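Local coordinates for multi-copper Oxidase CueO (Ochrobactrum, PDB 6EVG), which oxidises lignin model compounds and lignosulfonate as a laccase-like multicopper oxidase, probably passing the electrons to dioxygen, at residues S47-S52 against G207-E212; G61-P66 against V174-R179. One frame throughout, in Å; residues are numbered along the deposited sequence.

Contact 1: S47-S52 against G207-E212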
loop_
_atom_site.group_PDB
_atom_site.type_symbol
_atom_site.label_atom_id
_atom_site.label_comp_id
_atom_site.label_asym_id
_atom_site.label_seq_id
_atom_site.Cartn_x
_atom_site.Cartn_y
_atom_site.Cartn_z
ATOM N N SER A 47 12.527 11.143 14.743
ATOM C CA SER A 47 13.036 12.316 14.052
ATOM C C SER A 47 12.894 12.155 12.535
ATOM O O SER A 47 13.524 11.291 11.915
ATOM C CB SER A 47 14.488 12.520 14.420
ATOM O OG SER A 47 15.042 13.603 13.678
ATOM N N PHE A 48 12.089 13.020 11.952
ATOM C CA PHE A 48 11.945 13.102 10.541
ATOM C C PHE A 48 13.016 13.983 9.879
ATOM O O PHE A 48 13.280 13.894 8.693
ATOM C CB PHE A 48 10.559 13.648 10.151
ATOM C CG PHE A 48 9.382 12.795 10.656
ATOM C CD1 PHE A 48 8.899 11.766 9.903
ATOM C CD2 PHE A 48 8.815 13.013 11.902
ATOM C CE1 PHE A 48 7.899 10.965 10.342
ATOM C CE2 PHE A 48 7.775 12.211 12.372
ATOM C CZ PHE A 48 7.308 11.181 11.578
ATOM N N GLU A 49 13.557 14.906 10.659
ATOM C CA GLU A 49 14.600 15.796 10.187
ATOM C C GLU A 49 15.475 16.149 11.317
ATOM O O GLU A 49 15.045 16.126 12.473
ATOM C CB GLU A 49 14.000 16.872 9.408
ATOM C CG GLU A 49 13.268 17.871 10.109
ATOM C CD GLU A 49 13.046 19.132 9.235
ATOM O OE1 GLU A 49 13.192 19.152 7.965
ATOM O OE2 GLU A 49 12.715 20.122 9.868
ATOM N N GLU A 50 16.709 16.482 11.017
ATOM C CA GLU A 50 17.699 16.832 12.023
ATOM C C GLU A 50 17.224 17.955 12.858
ATOM O O GLU A 50 16.672 18.933 12.297
ATOM C CB GLU A 50 19.011 17.237 11.345
ATOM C CG GLU A 50 20.200 17.542 12.260
ATOM C CD GLU A 50 21.507 17.396 11.483
ATOM O OE1 GLU A 50 21.786 18.304 10.663
ATOM O OE2 GLU A 50 22.201 16.360 11.649
ATOM N N GLY A 51 17.305 17.736 14.149
ATOM C CA GLY A 51 16.970 18.745 15.131
ATOM C C GLY A 51 15.598 18.643 15.705
ATOM O O GLY A 51 15.336 19.376 16.621
ATOM N N SER A 52 14.755 17.751 15.230
ATOM C CA SER A 52 13.409 17.710 15.737
ATOM C C SER A 52 12.985 16.252 15.913
ATOM O O SER A 52 13.606 15.333 15.427
ATOM C CB SER A 52 12.451 18.377 14.795
ATOM O OG SER A 52 12.558 17.919 13.500
ATOM N N GLY A 207 10.656 7.516 6.270
ATOM C CA GLY A 207 10.636 8.217 7.526
ATOM C C GLY A 207 11.447 9.470 7.648
ATOM O O GLY A 207 11.477 10.062 8.753
ATOM N N ILE A 208 12.087 9.991 6.648
ATOM C CA ILE A 208 13.005 11.168 6.668
ATOM C C ILE A 208 12.658 12.113 5.522
ATOM O O ILE A 208 12.302 11.691 4.410
ATOM C CB ILE A 208 14.593 10.640 6.354
ATOM C CG1 ILE A 208 14.996 9.597 7.364
ATOM C CG2 ILE A 208 15.540 11.772 6.182
ATOM C CD1 ILE A 208 14.928 10.108 8.701
ATOM N N VAL A 209 12.784 13.406 5.877
ATOM C CA VAL A 209 12.641 14.479 4.883
ATOM C C VAL A 209 13.931 14.504 4.026
ATOM O O VAL A 209 15.033 14.639 4.523
ATOM C CB VAL A 209 12.402 15.810 5.549
ATOM C CG1 VAL A 209 12.298 16.936 4.466
ATOM C CG2 VAL A 209 11.145 15.833 6.369
ATOM N N SER A 210 13.713 14.446 2.729
ATOM C CA SER A 210 14.771 14.647 1.729
ATOM C C SER A 210 16.024 13.818 1.955
ATOM O O SER A 210 17.131 14.339 1.993
ATOM C CB SER A 210 15.029 16.138 1.604
ATOM O OG SER A 210 13.814 16.746 1.060
ATOM N N PRO A 211 15.903 12.483 2.020
ATOM C CA PRO A 211 17.090 11.666 2.154
ATOM C C PRO A 211 17.870 11.550 0.845
ATOM O O PRO A 211 17.359 11.918 -0.231
ATOM C CB PRO A 211 16.526 10.294 2.530
ATOM C CG PRO A 211 15.170 10.265 1.850
ATOM C CD PRO A 211 14.671 11.686 1.929
ATOM N N GLU A 212 19.093 11.010 0.980
ATOM C CA GLU A 212 19.942 10.753 -0.171
ATOM C C GLU A 212 20.338 9.278 -0.154
ATOM O O GLU A 212 20.802 8.747 0.872
ATOM C CB GLU A 212 21.181 11.622 -0.120
ATOM C CG GLU A 212 22.045 11.604 -1.348
ATOM C CD GLU A 212 23.056 12.765 -1.360
ATOM O OE1 GLU A 212 22.613 13.932 -1.547
ATOM O OE2 GLU A 212 24.238 12.489 -1.135
HETATM O O HOH W 1 15.926 14.597 7.121
#

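Contact 2: G61-P66 against V174-R179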
loop_
_atom_site.group_PDB
_atom_site.type_symbol
_atom_site.label_atom_id
_atom_site.label_comp_id
_atom_site.label_asym_id
_atom_site.label_seq_id
_atom_site.Cartn_x
_atom_site.Cartn_y
_atom_site.Cartn_z
ATOM N N GLY A 61 10.263 -0.781 16.588
ATOM C CA GLY A 61 10.844 0.535 16.630
ATOM C C GLY A 61 9.760 1.564 16.613
ATOM O O GLY A 61 8.577 1.246 16.658
ATOM N N ALA A 62 10.176 2.854 16.597
ATOM C CA ALA A 62 9.252 3.944 16.826
ATOM C C ALA A 62 8.511 4.450 15.617
ATOM O O ALA A 62 7.585 5.256 15.731
ATOM C CB ALA A 62 10.002 5.105 17.454
ATOM N N TYR A 63 8.896 3.973 14.408
ATOM C CA TYR A 63 8.271 4.454 13.171
ATOM C C TYR A 63 8.539 3.433 12.057
ATOM O O TYR A 63 9.654 2.894 11.990
ATOM C CB TYR A 63 8.853 5.849 12.777
ATOM C CG TYR A 63 8.057 6.501 11.680
ATOM C CD1 TYR A 63 6.902 7.208 11.946
ATOM C CD2 TYR A 63 8.416 6.376 10.316
ATOM C CE1 TYR A 63 6.097 7.708 10.948
ATOM C CE2 TYR A 63 7.631 6.883 9.291
ATOM C CZ TYR A 63 6.442 7.543 9.603
ATOM O OH TYR A 63 5.630 8.028 8.644
ATOM N N LEU A 64 7.547 3.176 11.216
ATOM C CA LEU A 64 7.701 2.184 10.148
ATOM C C LEU A 64 8.059 0.838 10.780
ATOM O O LEU A 64 7.618 0.566 11.898
ATOM C CB LEU A 64 8.594 2.695 9.032
ATOM C CG LEU A 64 7.867 3.481 7.953
ATOM C CD1 LEU A 64 8.862 4.095 7.005
ATOM C CD2 LEU A 64 6.881 2.732 7.122
ATOM N N GLY A 65 8.763 -0.014 10.067
ATOM C CA GLY A 65 8.874 -1.399 10.460
ATOM C C GLY A 65 9.854 -2.118 9.579
ATOM O O GLY A 65 10.444 -1.554 8.657
ATOM N N PRO A 66 10.076 -3.406 9.857
ATOM C CA PRO A 66 10.993 -4.214 9.053
ATOM C C PRO A 66 10.431 -4.523 7.666
ATOM O O PRO A 66 9.228 -4.414 7.425
ATOM C CB PRO A 66 11.123 -5.495 9.855
ATOM C CG PRO A 66 9.788 -5.617 10.547
ATOM C CD PRO A 66 9.434 -4.195 10.893
ATOM N N VAL A 174 9.249 3.953 0.832
ATOM C CA VAL A 174 7.915 4.180 1.385
ATOM C C VAL A 174 7.685 5.696 1.375
ATOM O O VAL A 174 8.318 6.454 2.135
ATOM C CB VAL A 174 7.785 3.613 2.829
ATOM C CG1 VAL A 174 6.389 3.892 3.343
ATOM C CG2 VAL A 174 8.143 2.138 2.842
ATOM N N LEU A 175 6.769 6.106 0.500
ATOM C CA LEU A 175 6.474 7.522 0.282
ATOM C C LEU A 175 5.329 7.945 1.211
ATOM O O LEU A 175 4.258 7.298 1.182
ATOM C CB LEU A 175 6.063 7.766 -1.164
ATOM C CG LEU A 175 6.963 7.206 -2.264
ATOM C CD1 LEU A 175 6.436 7.558 -3.649
ATOM C CD2 LEU A 175 8.427 7.671 -2.130
ATOM N N GLN A 176 5.532 9.005 1.989
ATOM C CA GLN A 176 4.505 9.501 2.902
ATOM C C GLN A 176 4.571 11.024 2.961
ATOM O O GLN A 176 5.444 11.666 2.361
ATOM C CB GLN A 176 4.616 8.886 4.294
ATOM C CG GLN A 176 4.444 7.392 4.313
ATOM C CD GLN A 176 4.748 6.782 5.648
ATOM O OE1 GLN A 176 5.857 6.977 6.207
ATOM N NE2 GLN A 176 3.776 6.021 6.185
ATOM N N ASP A 177 3.631 11.627 3.673
ATOM C CA ASP A 177 3.629 13.037 3.948
ATOM C C ASP A 177 3.280 13.332 5.393
ATOM O O ASP A 177 2.744 12.476 6.104
ATOM C CB ASP A 177 2.747 13.841 2.978
ATOM C CG ASP A 177 1.258 13.582 3.009
ATOM O OD1 ASP A 177 0.846 12.545 3.549
ATOM O OD2 ASP A 177 0.482 14.440 2.445
ATOM N N ARG A 178 3.644 14.511 5.855
ATOM C CA ARG A 178 3.497 14.904 7.232
ATOM C C ARG A 178 3.061 16.375 7.323
ATOM O O ARG A 178 3.655 17.259 6.713
ATOM C CB ARG A 178 4.845 14.845 7.966
ATOM C CG ARG A 178 5.448 13.463 8.092
ATOM C CD ARG A 178 4.620 12.526 8.986
ATOM N NE ARG A 178 4.530 13.052 10.321
ATOM C CZ ARG A 178 4.166 12.310 11.369
ATOM N NH1 ARG A 178 3.801 11.076 11.206
ATOM N NH2 ARG A 178 4.216 12.848 12.596
ATOM N N ARG A 179 2.028 16.624 8.147
ATOM C CA ARG A 179 1.702 17.973 8.587
ATOM C C ARG A 179 2.630 18.407 9.732
ATOM O O ARG A 179 2.920 19.600 9.840
ATOM C CB ARG A 179 0.228 18.062 8.978
ATOM C CG ARG A 179 -0.268 19.419 9.381
ATOM C CD ARG A 179 -1.755 19.546 9.501
ATOM N NE ARG A 179 -2.391 19.233 8.218
ATOM C CZ ARG A 179 -3.693 19.009 8.019
ATOM N NH1 ARG A 179 -4.533 19.126 9.029
ATOM N NH2 ARG A 179 -4.148 18.692 6.833
HETATM O O HOH W 2 3.225 9.373 8.897
#

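Contact 1: S47-S52 against G207-E212
Phe48 and Val209 meet through their backbones: Val209 N donates to Phe48 O at 2.9 Å, an almost straight bond (174° at the hydrogen) with the donor in the carbonyl plane. Packing here is close. The CA-H of Ile208 also approaches Phe48 O, and the Phe48 ring sets its CD1 3.3 Å from Gly207 O. The same Gly207 carbonyl accepts a hydrogen bond from His46 NE2. A large flat phenyl suits this buried place beside Ile204. Glycine suits position 207 because its backbone angles (phi 84°) would jam a CB against the preceding carbonyl O. Ile208 starts out pointing away from the loop, but its CD1 returns to 3.7 Å from Ser47 O.

The rest is looser and wetter. Water 1 lies within hydrogen-bonding distance of Phe48 O and Val209 O, its donation unsettled. On a different flank Glu49 runs alongside Val209, OE1 no nearer than 4.2 Å to Val209 CB. A type II turn, closed by Ser52 N to Glu49 O, folds the loop back, with Gly51 at its left-handed position. The arrangement, a loop of one cupredoxin domain laid on the edge strand of the next, is that of the domain interfaces in three-domain multicopper oxidases.

Contact 2: G61-P66 against V174-R179
Tyr63 reaches across to Gln176, joining the loop before strand 67-71 to strand 170-178. This is a buried seam between the first two cupredoxin domains of a multicopper oxidase. In keeping with the alternation of a strand, Val174, Gln176 and Arg178 turn toward the loop, whereas Leu175 packs on Phe233 and Val235 of the second domain.

The direct polar link is one hydrogen bond. Tyr63 and Gln176 meet tip to tip, and Tyr63 OH donates to Gln176 OE1 at 2.7 Å. The amide is turned 59° from the ring; the hydroxyl sits about 50° out of the carbonyl plane, while Gln176 OE1 lies at the ring edge, near its plane. CG of Tyr63 stands anti to the backbone N (chi1 -169°), sending the ring out from the loop; tyrosine suits the place because its rigid ring carries a hydroxyl at its far end. Gln176 answers with an extended chain, and Gly227 O holds its NE2, fixing which end of the amide faces Tyr63.

A second polar path runs through water 2, which donates to Tyr63 OH and accepts from Arg178 NH1, lying in the planes of both the ring and the guanidinium. Arg178, bent at chi2 and chi3, has its guanidinium beside the tyrosine; arginine suits the place because its several N-H groups serve water 2 through NH1 and Val180 O through NH2 at once. A phenylalanine in place of Tyr63 would probably leave Gln176 OE1 without its donor and water 2 without one of its two anchors here.

The apolar part lies beside these bonds. Leu64 and Val174 slide past each other, branched apolar chains that touch through one methyl each, Leu64 CD2 and Val174 CG1, 4.0 Å apart.

In the fold
The two contacts are parts of one seam, their centres about 11 Å apart, with contact 2 nested inside the chain loop that contact 1 closes. Contact 1 is centred about 22 Å and contact 2 about 12 Å from the centre of the chain, yet both reach the same sheet, to which strands 170-178 and 208-209 belong. Phe48 joins them: its CZ lies 3.3 Å from Arg178 CZ, and its ring meets that of Tyr63 edge-to-face. Gly207 CA packs 3.7 Å from Tyr63 CE2. The copper bound by His434, Cys490 and His495 belongs to another part of the chain, and neither contact supplies it a ligand.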